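Probable sugar ABC transporter, sugar-binding protein (Streptococcus pneumoniae, PDB 2W7Y) binds the blood group A-trisaccharide and probably hands such glycans to a sugar ABC transporter for uptake by the bacterium. Local coordinates at residues K223-P228 / A383-V388; K165-K170 / A190-Q195; R60-K65 / K339-K344; E238-L243 / Q416-T421; N92-G97 / S111-E116. One frame throughout, in Å; residues are numbered along the deposited sequence.

Contact 1. Residues K223-P228 / A383-V388; sequences KLLDKP and AVVPTV
Leu225 sends CG anti to its own carbonyl carbon (chi1 -68°), and with chi2 extended (159°) its two methyls part to meet Val385 and Val388 separately. Val385 has the same first-torsion geometry for CG1 (chi1 -66°), which sets this branch beside the leucine fork: Leu225 CD1 lies 3.9 Å from Val385 CG1 and also touches CB of that valine. The second methyl, Leu225 CD2, comes to 4.2 Å from Val388 CG2, a looser approach in which the two side chains slant across one another. Between these valines the ring of Pro386 meets the root of the leucine. Its CD is 4.1 Å from Leu225 CB, while Pro386 CG stands 3.3 Å from Leu225 O, so the ring carbons press on the backbone carbonyl as well as on the side chain.

All the surface buried on segment 223-228 belongs to Leu225, just past helix 219-224. Facing it, the chain leaves strand 383-385 and enters helix 388-392, with Thr387 as N-cap through OG1 and Asp390 N. Asn212 fixes this corner with both ends of its amide, ND2 donating to Pro386 O and OD1 accepting from Val388 N. Trp392 NE1 bonds Leu224 O and also packs on Leu225, tying the helix end to the same corner. One leucine thus packs against a strand-to-helix junction at the edge of the sheet where strand 383-385 runs parallel to 302-306, an apolar arrangement in one lobe of the bilobal solute-binding-protein fold.

Contact 2. Residues K165-K170 / A190-Q195; sequences KDIFAK and ASIRKQ
Phe168 offers one ring face to Ile192, whose CD1 methyl sits almost exactly over the middle, 3.7 Å from the centroid and 11° off the ring normal. This is a CH-pi contact, with CD1 reaching every ring carbon at similar range. The extended chi2 of Ile192 (157°) carries CD1 to the ring; the CB of Phe168 points away from the partner, and its ring comes back toward it. The other branch of Ile192 is used too: its CG2 lies 3.9 Å from Ile167 CG2, the two isoleucines crossing at about a right angle. Ile192 is therefore wedged by both branches against consecutive residues of helix 165-171. Toward the surface, Gln195 bends at chi2 and brings NE2 to 3.4 Å from Lys170 O, the last backbone carbonyl of that segment.

Further apolar cover comes from Ala275, which touches both Ile167 and Ile192, and from Trp179 on Phe168. Tyr163 meets the phenyl ring edge-to-face. The contact joins helix 165-171, which follows directly on strand 157-164, to the end of helix 182-193, where Arg193 packs on strand 199-201 and forms a salt bridge with Glu249 of helix 237-252.

Contact 3. Residues R60-K65 / K339-K344; sequences RDLYDK and KVIFEK
Leu62 leaves helix 54-69 with CB aimed at Val340 and Ile341 of the helix opposite, and CG then forks so that each methyl takes one of these neighbours. Its CD1 meets Val340 CG1 at 3.8 Å, the two side chains reaching toward each other tip to tip. CD2 turns to the Ile341 side and lies 4.1 Å from CD1 of that residue, crossing it obliquely. On the other helix, Val340 holds CG1 anti to its backbone N (chi1 179°), the branch that faces the leucine. The CB of Ile341 points along the flank of the contact, but its CG1-CD1 arm brings the end methyl nearer.

The nearest alpha carbons, Leu62 CA and Val340 CA, are 8.9 Å apart, so the gap between the helices is bridged by side-chain ends alone. Helix 319-332 adjoins the contact: Met332 packs on Leu62, and Tyr331 OH bonds Leu62 O. Beyond the contact, Phe342 faces the other way, into helices 356-361 and 366-379, while Tyr63 meets Phe42 and His44 of strand 39-44. The side chain of Ile341 is about 7 Å from the bound galactose, near but not touching it. This is plain aliphatic helix-to-helix packing at the flank of the lobe built on strands 39-44, 76-81, 102-104 and 311-313, close to the glycan pocket of a bilobal solute-binding protein.

Contact 4. Residues E238-L243 / Q416-T421; sequences EFADAL and QKVKST
Leu243 and Val418 give up nearly equal surface and face each other where the backbones come nearest, Leu243 CA to Val418 CA being 6.3 Å. Val418 straddles its partner helix with both branches: CG2 lies 4.2 Å from Leu243 CB, and CG1 is 3.9 Å from Ala240 O, one turn earlier. Leu243 reaches on to the next turn of helix 414-427, its CD2 meeting Thr421 CG2 at 3.8 Å, tip to tip. With OG1 beside the backbone N (chi1 -65°) and CG2 anti to it, Thr421 turns its methyl to the leucine and its hydroxyl back to its own helix. There OG1 donates to Lys417 O at 2.7 Å, rising above the carbonyl plane, while Thr421 N binds the same oxygen from the opposite face. The hydroxyl is thus bonded within its own helix, and the side-chain groups that meet are apolar.

The two helical segments run at 128° to each other, their axes 9.9 Å apart at closest approach. Met247, further along helix 237-252, extends the patch over Val418 and Thr421. Helix 237-252 packs on helix 207-215 as well as on helix 414-427, through Ala242 and through Phe211, which touches Leu243 and meets Phe239 edge-to-face.

Contact 5. Residues N92-G97 / S111-E116; sequences NKVASG and SLAAIE
Val94 fits both its methyls into the first turn of helix 112-116, with Ser111, Ala113 and Ala114 around it. Its CG2 is 3.7 Å from Ala114 CB, and CG1 lies 4.0 Å from Ala113 CB. CG1 also comes within 4.0 Å of Ser111 OG, a van der Waals approach at the rim of the polar cap. Holding CG1 anti to the backbone N (chi1 171°) points the two branches at neighbouring alanines, whose small size lets the backbones close to 5.9 Å between Val94 CA and Ala114 CA.

The next shell fixes the end of one helix and the start of the other. Ser111 is the N-cap of helix 112-116: with chi1 at 170°, OG swings round to accept from Ala114 N at 3.2 Å, with a moderately bent N-H...O angle of 147°. Opposite, helix 86-94 ends in a Schellman motif, with Gly97 at the C-prime position with positive phi. A 2.9 Å bond from Gly97 N to Val94 O closes the type II turn, and Glu98 N returns to Lys93 O. Val94, the last helical residue, thus has its carbonyl bonded in the turn that ends the helix.

Further out, Leu119 packs on Val94, Val120 covers Ala114, and Met90 and Asn91 of helix 86-94 touch Ser111. A salt bridge from Lys93 to Glu41 ties helix 86-94 to strand 39-44. Across the contact the pairs are van der Waals ones, mostly methyl on methyl, while the capping bonds of Ser111 and of the Schellman turn are made locally, each on its own helix's side.

Contacts 1, 3 and 4 are buried, whereas contacts 2 and 5 are partly buried and lie nearer the surface. Contacts 1 and 4 share one side of the molecule and touch each other, Leu224 CD2 to Phe239 CD1 at 4.2 Å, through consecutive helices 219-224 and 237-252. Contact 3 lies across the chain's centre from both, and contact 5 across it from contact 2. All five rely on aliphatic groups, but contact 2 alone adds a CH-pi interaction with an aromatic face. Capping polar groups border contacts 1 and 5, a buried hydroxyl contact 4. Contact 3, whose Ile341 is closest to the sugar, joins helices from distant parts of the sequence, whereas contact 5 closes a short connection.

Contact 1. Residues K223-P228 / A383-V388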
# COMPACT_ATOMS: atom_id res chain seq x y z
N LYS A 223 16.41 -3.12 -9.95
CA LYS A 223 16.17 -4.30 -10.78
C LYS A 223 15.85 -5.55 -9.95
O LYS A 223 15.20 -6.48 -10.44
CB LYS A 223 17.31 -4.55 -11.78
CG LYS A 223 18.68 -4.82 -11.16
CD LYS A 223 19.71 -5.05 -12.26
CE LYS A 223 21.07 -5.44 -11.68
NZ LYS A 223 22.10 -5.62 -12.74
N LEU A 224 16.30 -5.56 -8.70
CA LEU A 224 15.87 -6.54 -7.70
C LEU A 224 14.35 -6.51 -7.51
O LEU A 224 13.72 -7.56 -7.39
CB LEU A 224 16.56 -6.28 -6.36
CG LEU A 224 17.61 -7.24 -5.79
CD1 LEU A 224 18.54 -7.84 -6.85
CD2 LEU A 224 18.40 -6.54 -4.69
N LEU A 225 13.79 -5.30 -7.50
CA LEU A 225 12.35 -5.08 -7.36
C LEU A 225 11.57 -5.14 -8.69
O LEU A 225 10.41 -4.75 -8.75
CB LEU A 225 12.08 -3.74 -6.65
CG LEU A 225 12.47 -3.62 -5.17
CD1 LEU A 225 12.61 -2.15 -4.79
CD2 LEU A 225 11.44 -4.32 -4.27
N ASP A 226 12.23 -5.63 -9.75
CA ASP A 226 11.61 -5.83 -11.06
C ASP A 226 11.17 -7.28 -11.26
O ASP A 226 10.28 -7.57 -12.06
CB ASP A 226 12.59 -5.46 -12.18
CG ASP A 226 12.33 -4.09 -12.77
OD1 ASP A 226 11.20 -3.85 -13.28
OD2 ASP A 226 13.26 -3.25 -12.76
N LYS A 227 11.82 -8.19 -10.55
CA LYS A 227 11.58 -9.62 -10.68
C LYS A 227 11.22 -10.22 -9.32
O LYS A 227 11.39 -9.56 -8.29
CB LYS A 227 12.83 -10.31 -11.24
CG LYS A 227 13.36 -9.75 -12.57
CD LYS A 227 12.46 -10.13 -13.75
CE LYS A 227 13.10 -9.75 -15.08
NZ LYS A 227 13.19 -8.27 -15.27
N PRO A 228 10.68 -11.46 -9.30
CA PRO A 228 10.59 -12.22 -8.06
C PRO A 228 11.96 -12.35 -7.37
O PRO A 228 13.00 -12.32 -8.03
CB PRO A 228 10.11 -13.60 -8.52
CG PRO A 228 9.36 -13.33 -9.77
CD PRO A 228 10.09 -12.21 -10.44
N ALA A 383 13.06 8.54 -8.66
CA ALA A 383 12.92 7.10 -8.87
C ALA A 383 11.66 6.61 -8.19
O ALA A 383 11.28 7.10 -7.12
CB ALA A 383 14.14 6.35 -8.34
N VAL A 384 11.02 5.64 -8.81
CA VAL A 384 9.81 5.08 -8.24
C VAL A 384 9.89 3.54 -8.24
O VAL A 384 10.31 2.93 -9.23
CB VAL A 384 8.55 5.67 -8.96
CG1 VAL A 384 7.91 4.68 -9.94
CG2 VAL A 384 7.56 6.20 -7.94
N VAL A 385 9.54 2.95 -7.10
CA VAL A 385 9.60 1.49 -6.90
C VAL A 385 8.22 0.88 -6.62
O VAL A 385 7.32 1.57 -6.14
CB VAL A 385 10.60 1.09 -5.75
CG1 VAL A 385 12.03 1.42 -6.13
CG2 VAL A 385 10.22 1.73 -4.42
N PRO A 386 8.03 -0.42 -6.96
CA PRO A 386 6.81 -1.11 -6.54
C PRO A 386 6.96 -1.64 -5.12
O PRO A 386 8.06 -1.64 -4.57
CB PRO A 386 6.71 -2.26 -7.55
CG PRO A 386 8.12 -2.58 -7.89
CD PRO A 386 8.92 -1.30 -7.75
N THR A 387 5.86 -2.09 -4.52
CA THR A 387 5.93 -2.65 -3.16
C THR A 387 6.53 -4.05 -3.20
O THR A 387 6.29 -4.81 -4.14
CB THR A 387 4.56 -2.73 -2.48
OG1 THR A 387 3.65 -3.46 -3.32
CG2 THR A 387 4.00 -1.35 -2.20
N VAL A 388 7.33 -4.36 -2.18
CA VAL A 388 7.85 -5.71 -1.94
C VAL A 388 6.73 -6.75 -2.08
O VAL A 388 6.92 -7.80 -2.70
CB VAL A 388 8.51 -5.82 -0.53
CG1 VAL A 388 8.68 -7.27 -0.10
CG2 VAL A 388 9.86 -5.10 -0.51

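Contact 2. Residues K165-K170 / A190-Q195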
# COMPACT_ATOMS: atom_id res chain seq x y z
N LYS A 165 5.52 19.55 10.04
CA LYS A 165 6.32 20.74 9.74
C LYS A 165 6.80 21.49 10.99
O LYS A 165 7.91 22.02 11.01
CB LYS A 165 5.56 21.69 8.82
CG LYS A 165 5.16 21.10 7.47
CD LYS A 165 4.40 22.11 6.61
CE LYS A 165 2.97 22.30 7.10
NZ LYS A 165 2.28 23.42 6.41
N ASP A 166 5.96 21.52 12.02
CA ASP A 166 6.26 22.24 13.26
C ASP A 166 7.34 21.57 14.10
O ASP A 166 8.24 22.23 14.60
CB ASP A 166 4.99 22.45 14.11
CG ASP A 166 3.95 23.31 13.41
OD1 ASP A 166 4.28 23.99 12.41
OD2 ASP A 166 2.79 23.31 13.87
N ILE A 167 7.24 20.25 14.24
CA ILE A 167 8.24 19.45 14.96
C ILE A 167 9.61 19.52 14.28
O ILE A 167 10.63 19.65 14.96
CB ILE A 167 7.77 17.98 15.15
CG1 ILE A 167 6.53 17.92 16.06
CG2 ILE A 167 8.90 17.11 15.71
CD1 ILE A 167 5.80 16.58 16.07
N PHE A 168 9.63 19.44 12.95
CA PHE A 168 10.87 19.56 12.17
C PHE A 168 11.52 20.94 12.35
O PHE A 168 12.73 21.03 12.58
CB PHE A 168 10.61 19.29 10.69
CG PHE A 168 10.68 17.83 10.31
CD1 PHE A 168 9.68 16.94 10.72
CD2 PHE A 168 11.73 17.35 9.54
CE1 PHE A 168 9.74 15.59 10.37
CE2 PHE A 168 11.80 16.00 9.19
CZ PHE A 168 10.80 15.12 9.61
N ALA A 169 10.71 21.99 12.26
CA ALA A 169 11.19 23.36 12.40
C ALA A 169 11.81 23.60 13.77
O ALA A 169 12.86 24.24 13.88
CB ALA A 169 10.07 24.35 12.13
N LYS A 170 11.16 23.07 14.81
CA LYS A 170 11.60 23.20 16.20
C LYS A 170 12.88 22.43 16.50
O LYS A 170 13.71 22.87 17.31
CB LYS A 170 10.49 22.78 17.16
CG LYS A 170 9.31 23.75 17.22
CD LYS A 170 8.29 23.36 18.28
CE LYS A 170 7.19 24.40 18.39
NZ LYS A 170 6.23 24.32 17.24
N ALA A 190 17.65 11.90 14.31
CA ALA A 190 18.43 12.11 15.53
C ALA A 190 18.13 13.46 16.19
O ALA A 190 17.95 13.54 17.40
CB ALA A 190 19.92 11.96 15.24
N SER A 191 18.06 14.52 15.37
CA SER A 191 17.72 15.87 15.84
C SER A 191 16.36 15.95 16.53
O SER A 191 16.21 16.64 17.53
CB SER A 191 17.73 16.85 14.66
OG SER A 191 18.99 16.88 14.03
N ILE A 192 15.38 15.24 15.97
CA ILE A 192 14.01 15.24 16.46
C ILE A 192 13.89 14.50 17.79
O ILE A 192 13.11 14.89 18.66
CB ILE A 192 13.03 14.68 15.40
CG1 ILE A 192 12.84 15.70 14.27
CG2 ILE A 192 11.68 14.32 16.01
CD1 ILE A 192 12.39 15.13 12.97
N ARG A 193 14.69 13.44 17.94
CA ARG A 193 14.73 12.65 19.17
C ARG A 193 15.38 13.39 20.33
O ARG A 193 15.17 13.03 21.49
CB ARG A 193 15.43 11.30 18.93
CG ARG A 193 14.64 10.35 18.05
CD ARG A 193 15.29 8.98 17.96
NE ARG A 193 14.73 8.20 16.86
CZ ARG A 193 15.34 7.99 15.69
NH1 ARG A 193 16.55 8.47 15.46
NH2 ARG A 193 14.73 7.29 14.75
N LYS A 194 16.18 14.42 20.03
CA LYS A 194 16.77 15.29 21.06
C LYS A 194 15.70 16.12 21.78
O LYS A 194 15.93 16.63 22.88
CB LYS A 194 17.84 16.20 20.46
CG LYS A 194 19.19 15.52 20.27
CD LYS A 194 20.11 16.34 19.38
CE LYS A 194 21.40 15.60 19.08
NZ LYS A 194 21.99 16.01 17.78
N GLN A 195 14.54 16.25 21.14
CA GLN A 195 13.36 16.86 21.73
C GLN A 195 12.58 15.77 22.46
O GLN A 195 12.54 14.63 22.01
CB GLN A 195 12.46 17.46 20.64
CG GLN A 195 13.19 18.19 19.52
CD GLN A 195 13.36 19.68 19.77
OE1 GLN A 195 12.51 20.31 20.40
NE2 GLN A 195 14.45 20.24 19.27

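Contact 3. Residues R60-K65 / K339-K344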
# COMPACT_ATOMS: atom_id res chain seq x y z
N ARG A 60 -19.10 1.36 0.98
CA ARG A 60 -20.28 0.50 1.15
C ARG A 60 -21.49 1.02 0.37
O ARG A 60 -22.31 0.22 -0.11
CB ARG A 60 -20.64 0.33 2.64
CG ARG A 60 -19.63 -0.47 3.45
CD ARG A 60 -20.19 -0.94 4.80
NE ARG A 60 -20.58 0.17 5.68
CZ ARG A 60 -19.78 0.79 6.53
NH1 ARG A 60 -18.50 0.43 6.64
NH2 ARG A 60 -20.24 1.78 7.28
N ASP A 61 -21.61 2.34 0.26
CA ASP A 61 -22.66 2.96 -0.57
C ASP A 61 -22.45 2.64 -2.04
O ASP A 61 -23.42 2.37 -2.76
CB ASP A 61 -22.72 4.47 -0.35
CG ASP A 61 -23.35 4.85 0.98
OD1 ASP A 61 -24.03 4.00 1.59
OD2 ASP A 61 -23.18 6.01 1.42
N LEU A 62 -21.20 2.67 -2.48
CA LEU A 62 -20.81 2.28 -3.84
C LEU A 62 -21.18 0.83 -4.16
O LEU A 62 -21.62 0.54 -5.27
CB LEU A 62 -19.30 2.48 -4.04
CG LEU A 62 -18.72 3.67 -4.83
CD1 LEU A 62 -19.49 4.97 -4.62
CD2 LEU A 62 -17.24 3.85 -4.50
N TYR A 63 -21.00 -0.06 -3.19
CA TYR A 63 -21.22 -1.50 -3.39
C TYR A 63 -22.69 -1.89 -3.52
O TYR A 63 -23.07 -2.56 -4.48
CB TYR A 63 -20.58 -2.33 -2.27
CG TYR A 63 -19.10 -2.13 -2.03
CD1 TYR A 63 -18.21 -1.89 -3.09
CD2 TYR A 63 -18.57 -2.23 -0.74
CE1 TYR A 63 -16.85 -1.72 -2.86
CE2 TYR A 63 -17.21 -2.07 -0.50
CZ TYR A 63 -16.36 -1.81 -1.57
OH TYR A 63 -15.01 -1.65 -1.33
N ASP A 64 -23.51 -1.49 -2.56
CA ASP A 64 -24.92 -1.90 -2.57
C ASP A 64 -25.77 -1.10 -3.56
O ASP A 64 -26.93 -1.43 -3.81
CB ASP A 64 -25.53 -1.94 -1.15
CG ASP A 64 -25.32 -0.66 -0.37
OD1 ASP A 64 -25.12 0.40 -0.99
OD2 ASP A 64 -25.35 -0.72 0.87
N LYS A 65 -25.17 -0.05 -4.12
CA LYS A 65 -25.71 0.67 -5.26
C LYS A 65 -25.54 -0.16 -6.54
O LYS A 65 -26.41 -0.14 -7.42
CB LYS A 65 -25.02 2.03 -5.36
CG LYS A 65 -25.06 2.75 -6.70
CD LYS A 65 -24.41 4.12 -6.53
CE LYS A 65 -23.57 4.51 -7.73
NZ LYS A 65 -22.70 5.69 -7.43
N LYS A 339 -14.29 9.02 -9.98
CA LYS A 339 -14.43 10.40 -9.54
C LYS A 339 -14.79 10.45 -8.05
O LYS A 339 -14.29 11.29 -7.31
CB LYS A 339 -15.47 11.15 -10.37
CG LYS A 339 -15.53 12.65 -10.10
CD LYS A 339 -16.49 13.36 -11.01
CE LYS A 339 -16.43 14.86 -10.79
NZ LYS A 339 -17.22 15.60 -11.81
N VAL A 340 -15.64 9.52 -7.63
CA VAL A 340 -15.98 9.35 -6.21
C VAL A 340 -14.76 8.84 -5.44
O VAL A 340 -14.51 9.27 -4.31
CB VAL A 340 -17.20 8.41 -6.01
CG1 VAL A 340 -17.51 8.22 -4.53
CG2 VAL A 340 -18.42 8.96 -6.75
N ILE A 341 -14.00 7.92 -6.05
CA ILE A 341 -12.76 7.41 -5.47
C ILE A 341 -11.77 8.53 -5.16
O ILE A 341 -11.11 8.50 -4.13
CB ILE A 341 -12.08 6.30 -6.35
CG1 ILE A 341 -12.97 5.04 -6.47
CG2 ILE A 341 -10.69 5.95 -5.83
CD1 ILE A 341 -13.20 4.25 -5.17
N PHE A 342 -11.68 9.54 -6.03
CA PHE A 342 -10.80 10.69 -5.78
C PHE A 342 -11.40 11.74 -4.83
O PHE A 342 -10.73 12.19 -3.91
CB PHE A 342 -10.34 11.34 -7.09
CG PHE A 342 -9.39 12.49 -6.89
CD1 PHE A 342 -8.10 12.27 -6.43
CD2 PHE A 342 -9.79 13.79 -7.15
CE1 PHE A 342 -7.22 13.33 -6.23
CE2 PHE A 342 -8.92 14.86 -6.95
CZ PHE A 342 -7.64 14.63 -6.49
N GLU A 343 -12.66 12.11 -5.06
CA GLU A 343 -13.28 13.25 -4.37
C GLU A 343 -13.86 12.95 -2.97
O GLU A 343 -13.70 13.75 -2.05
CB GLU A 343 -14.37 13.90 -5.24
CG GLU A 343 -13.85 14.57 -6.50
CD GLU A 343 -14.92 15.38 -7.21
OE1 GLU A 343 -14.58 16.44 -7.79
OE2 GLU A 343 -16.11 14.98 -7.19
N LYS A 344 -14.55 11.82 -2.84
CA LYS A 344 -15.16 11.42 -1.57
C LYS A 344 -14.24 10.52 -0.75
O LYS A 344 -13.96 10.79 0.42
CB LYS A 344 -16.51 10.73 -1.80
CG LYS A 344 -17.72 11.65 -1.69
CD LYS A 344 -17.89 12.51 -2.93
CE LYS A 344 -18.89 13.63 -2.68
NZ LYS A 344 -18.42 14.58 -1.63

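Contact 4. Residues E238-L243 / Q416-T421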
# COMPACT_ATOMS: atom_id res chain seq x y z
N GLU A 238 23.59 -4.80 -2.01
CA GLU A 238 22.51 -3.83 -1.93
C GLU A 238 21.37 -4.27 -1.01
O GLU A 238 20.86 -3.48 -0.23
CB GLU A 238 21.96 -3.50 -3.33
CG GLU A 238 22.93 -2.74 -4.23
CD GLU A 238 23.90 -3.65 -4.97
OE1 GLU A 238 23.77 -4.89 -4.87
OE2 GLU A 238 24.80 -3.12 -5.66
N PHE A 239 20.97 -5.54 -1.12
CA PHE A 239 19.95 -6.13 -0.26
C PHE A 239 20.40 -6.16 1.20
O PHE A 239 19.62 -5.85 2.10
CB PHE A 239 19.61 -7.55 -0.72
CG PHE A 239 18.30 -8.09 -0.20
CD1 PHE A 239 17.16 -8.05 -0.99
CD2 PHE A 239 18.21 -8.64 1.08
CE1 PHE A 239 15.95 -8.54 -0.52
CE2 PHE A 239 17.00 -9.13 1.56
CZ PHE A 239 15.87 -9.08 0.76
N ALA A 240 21.66 -6.54 1.42
CA ALA A 240 22.23 -6.63 2.77
C ALA A 240 22.45 -5.26 3.41
O ALA A 240 22.20 -5.09 4.60
CB ALA A 240 23.54 -7.41 2.74
N ASP A 241 22.91 -4.29 2.61
CA ASP A 241 23.11 -2.91 3.08
C ASP A 241 21.80 -2.22 3.46
O ASP A 241 21.74 -1.51 4.45
CB ASP A 241 23.85 -2.06 2.04
CG ASP A 241 25.28 -2.51 1.82
OD1 ASP A 241 25.87 -2.07 0.81
OD2 ASP A 241 25.81 -3.30 2.63
N ALA A 242 20.77 -2.43 2.64
CA ALA A 242 19.46 -1.83 2.89
C ALA A 242 18.88 -2.34 4.21
O ALA A 242 18.48 -1.56 5.07
CB ALA A 242 18.51 -2.14 1.73
N LEU A 243 18.88 -3.66 4.35
CA LEU A 243 18.47 -4.34 5.57
C LEU A 243 19.16 -3.74 6.80
O LEU A 243 18.50 -3.41 7.78
CB LEU A 243 18.79 -5.83 5.44
CG LEU A 243 17.79 -6.93 5.83
CD1 LEU A 243 16.35 -6.62 5.40
CD2 LEU A 243 18.26 -8.25 5.24
N GLN A 416 24.41 -9.77 12.73
CA GLN A 416 23.96 -11.16 12.73
C GLN A 416 22.45 -11.30 12.55
O GLN A 416 21.97 -12.36 12.17
CB GLN A 416 24.46 -11.92 13.98
CG GLN A 416 23.97 -11.36 15.30
CD GLN A 416 24.61 -12.04 16.51
OE1 GLN A 416 23.94 -12.67 17.28
NE2 GLN A 416 25.89 -11.89 16.64
N LYS A 417 21.72 -10.22 12.83
CA LYS A 417 20.29 -10.15 12.51
C LYS A 417 20.07 -10.08 11.00
O LYS A 417 19.19 -10.76 10.47
CB LYS A 417 19.61 -8.98 13.21
CG LYS A 417 18.09 -8.96 13.07
CD LYS A 417 17.44 -10.15 13.78
CE LYS A 417 15.95 -10.22 13.50
NZ LYS A 417 15.31 -11.31 14.29
N VAL A 418 20.87 -9.25 10.32
CA VAL A 418 20.85 -9.16 8.86
C VAL A 418 21.10 -10.55 8.25
O VAL A 418 20.35 -10.99 7.38
CB VAL A 418 21.89 -8.13 8.32
CG1 VAL A 418 22.16 -8.33 6.84
CG2 VAL A 418 21.42 -6.71 8.58
N LYS A 419 22.13 -11.23 8.75
CA LYS A 419 22.50 -12.56 8.26
C LYS A 419 21.40 -13.60 8.50
O LYS A 419 21.13 -14.42 7.62
CB LYS A 419 23.81 -13.03 8.89
CG LYS A 419 24.56 -14.02 8.02
CD LYS A 419 25.20 -15.12 8.84
CE LYS A 419 25.42 -16.36 7.98
NZ LYS A 419 25.78 -17.54 8.80
N SER A 420 20.78 -13.56 9.68
CA SER A 420 19.72 -14.51 10.02
C SER A 420 18.42 -14.18 9.28
O SER A 420 17.62 -15.07 8.99
CB SER A 420 19.50 -14.59 11.54
OG SER A 420 18.60 -13.60 12.01
N THR A 421 18.22 -12.89 8.98
CA THR A 421 17.08 -12.45 8.17
C THR A 421 17.19 -12.99 6.75
O THR A 421 16.22 -13.51 6.20
CB THR A 421 16.94 -10.91 8.16
OG1 THR A 421 16.65 -10.45 9.48
CG2 THR A 421 15.84 -10.46 7.21

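Contact 5. Residues N92-G97 / S111-E116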
# COMPACT_ATOMS: atom_id res chain seq x y z
N ASN A 92 -7.82 -19.25 3.87
CA ASN A 92 -8.64 -20.34 4.39
C ASN A 92 -9.43 -21.04 3.29
O ASN A 92 -9.69 -22.24 3.37
CB ASN A 92 -9.58 -19.86 5.50
CG ASN A 92 -8.83 -19.48 6.78
OD1 ASN A 92 -7.70 -19.92 7.02
ND2 ASN A 92 -9.46 -18.64 7.60
N LYS A 93 -9.81 -20.30 2.25
CA LYS A 93 -10.46 -20.90 1.09
C LYS A 93 -9.48 -21.58 0.14
O LYS A 93 -9.78 -22.66 -0.38
CB LYS A 93 -11.36 -19.89 0.36
CG LYS A 93 -12.52 -19.40 1.22
CD LYS A 93 -13.76 -19.07 0.41
CE LYS A 93 -14.91 -18.67 1.33
NZ LYS A 93 -16.23 -18.58 0.62
N VAL A 94 -8.32 -20.97 -0.08
CA VAL A 94 -7.24 -21.55 -0.90
C VAL A 94 -6.84 -22.94 -0.40
O VAL A 94 -6.69 -23.88 -1.19
CB VAL A 94 -6.01 -20.61 -1.02
CG1 VAL A 94 -4.83 -21.30 -1.70
CG2 VAL A 94 -6.38 -19.35 -1.79
N ALA A 95 -6.66 -23.07 0.92
CA ALA A 95 -6.57 -24.38 1.57
C ALA A 95 -7.94 -25.04 1.44
O ALA A 95 -8.95 -24.44 1.81
CB ALA A 95 -6.18 -24.23 3.03
N SER A 96 -7.96 -26.26 0.91
CA SER A 96 -9.20 -26.96 0.49
C SER A 96 -9.66 -26.56 -0.93
O SER A 96 -10.79 -26.85 -1.34
CB SER A 96 -10.34 -26.87 1.53
OG SER A 96 -11.01 -25.63 1.50
N GLY A 97 -8.77 -25.90 -1.66
CA GLY A 97 -8.89 -25.70 -3.11
C GLY A 97 -10.01 -24.80 -3.61
O GLY A 97 -10.56 -25.03 -4.69
N SER A 111 -2.60 -14.75 -3.27
CA SER A 111 -1.93 -15.99 -2.90
C SER A 111 -1.27 -16.60 -4.13
O SER A 111 -1.89 -16.73 -5.19
CB SER A 111 -2.94 -16.97 -2.30
OG SER A 111 -2.36 -18.25 -2.15
N LEU A 112 0.01 -16.96 -3.99
CA LEU A 112 0.75 -17.62 -5.06
C LEU A 112 0.28 -19.06 -5.27
O LEU A 112 0.33 -19.58 -6.39
CB LEU A 112 2.26 -17.58 -4.78
CG LEU A 112 2.97 -16.21 -4.78
CD1 LEU A 112 4.44 -16.38 -4.39
CD2 LEU A 112 2.85 -15.48 -6.11
N ALA A 113 -0.19 -19.69 -4.19
CA ALA A 113 -0.80 -21.01 -4.24
C ALA A 113 -2.14 -21.00 -4.98
O ALA A 113 -2.51 -21.98 -5.62
CB ALA A 113 -0.97 -21.57 -2.83
N ALA A 114 -2.87 -19.89 -4.88
CA ALA A 114 -4.13 -19.72 -5.58
C ALA A 114 -3.92 -19.64 -7.10
O ALA A 114 -4.70 -20.22 -7.87
CB ALA A 114 -4.86 -18.49 -5.08
N ILE A 115 -2.87 -18.94 -7.50
CA ILE A 115 -2.50 -18.82 -8.91
C ILE A 115 -2.02 -20.16 -9.49
O ILE A 115 -2.38 -20.52 -10.61
CB ILE A 115 -1.46 -17.69 -9.13
CG1 ILE A 115 -2.12 -16.32 -8.89
CG2 ILE A 115 -0.85 -17.76 -10.54
CD1 ILE A 115 -1.14 -15.23 -8.51
N GLU A 116 -1.22 -20.90 -8.72
CA GLU A 116 -0.71 -22.21 -9.15
C GLU A 116 -1.84 -23.23 -9.34
O GLU A 116 -1.79 -24.07 -10.24
CB GLU A 116 0.35 -22.76 -8.17
CG GLU A 116 -0.19 -23.71 -7.09
CD GLU A 116 0.84 -24.14 -6.04
OE1 GLU A 116 2.06 -24.08 -6.32
OE2 GLU A 116 0.40 -24.54 -4.93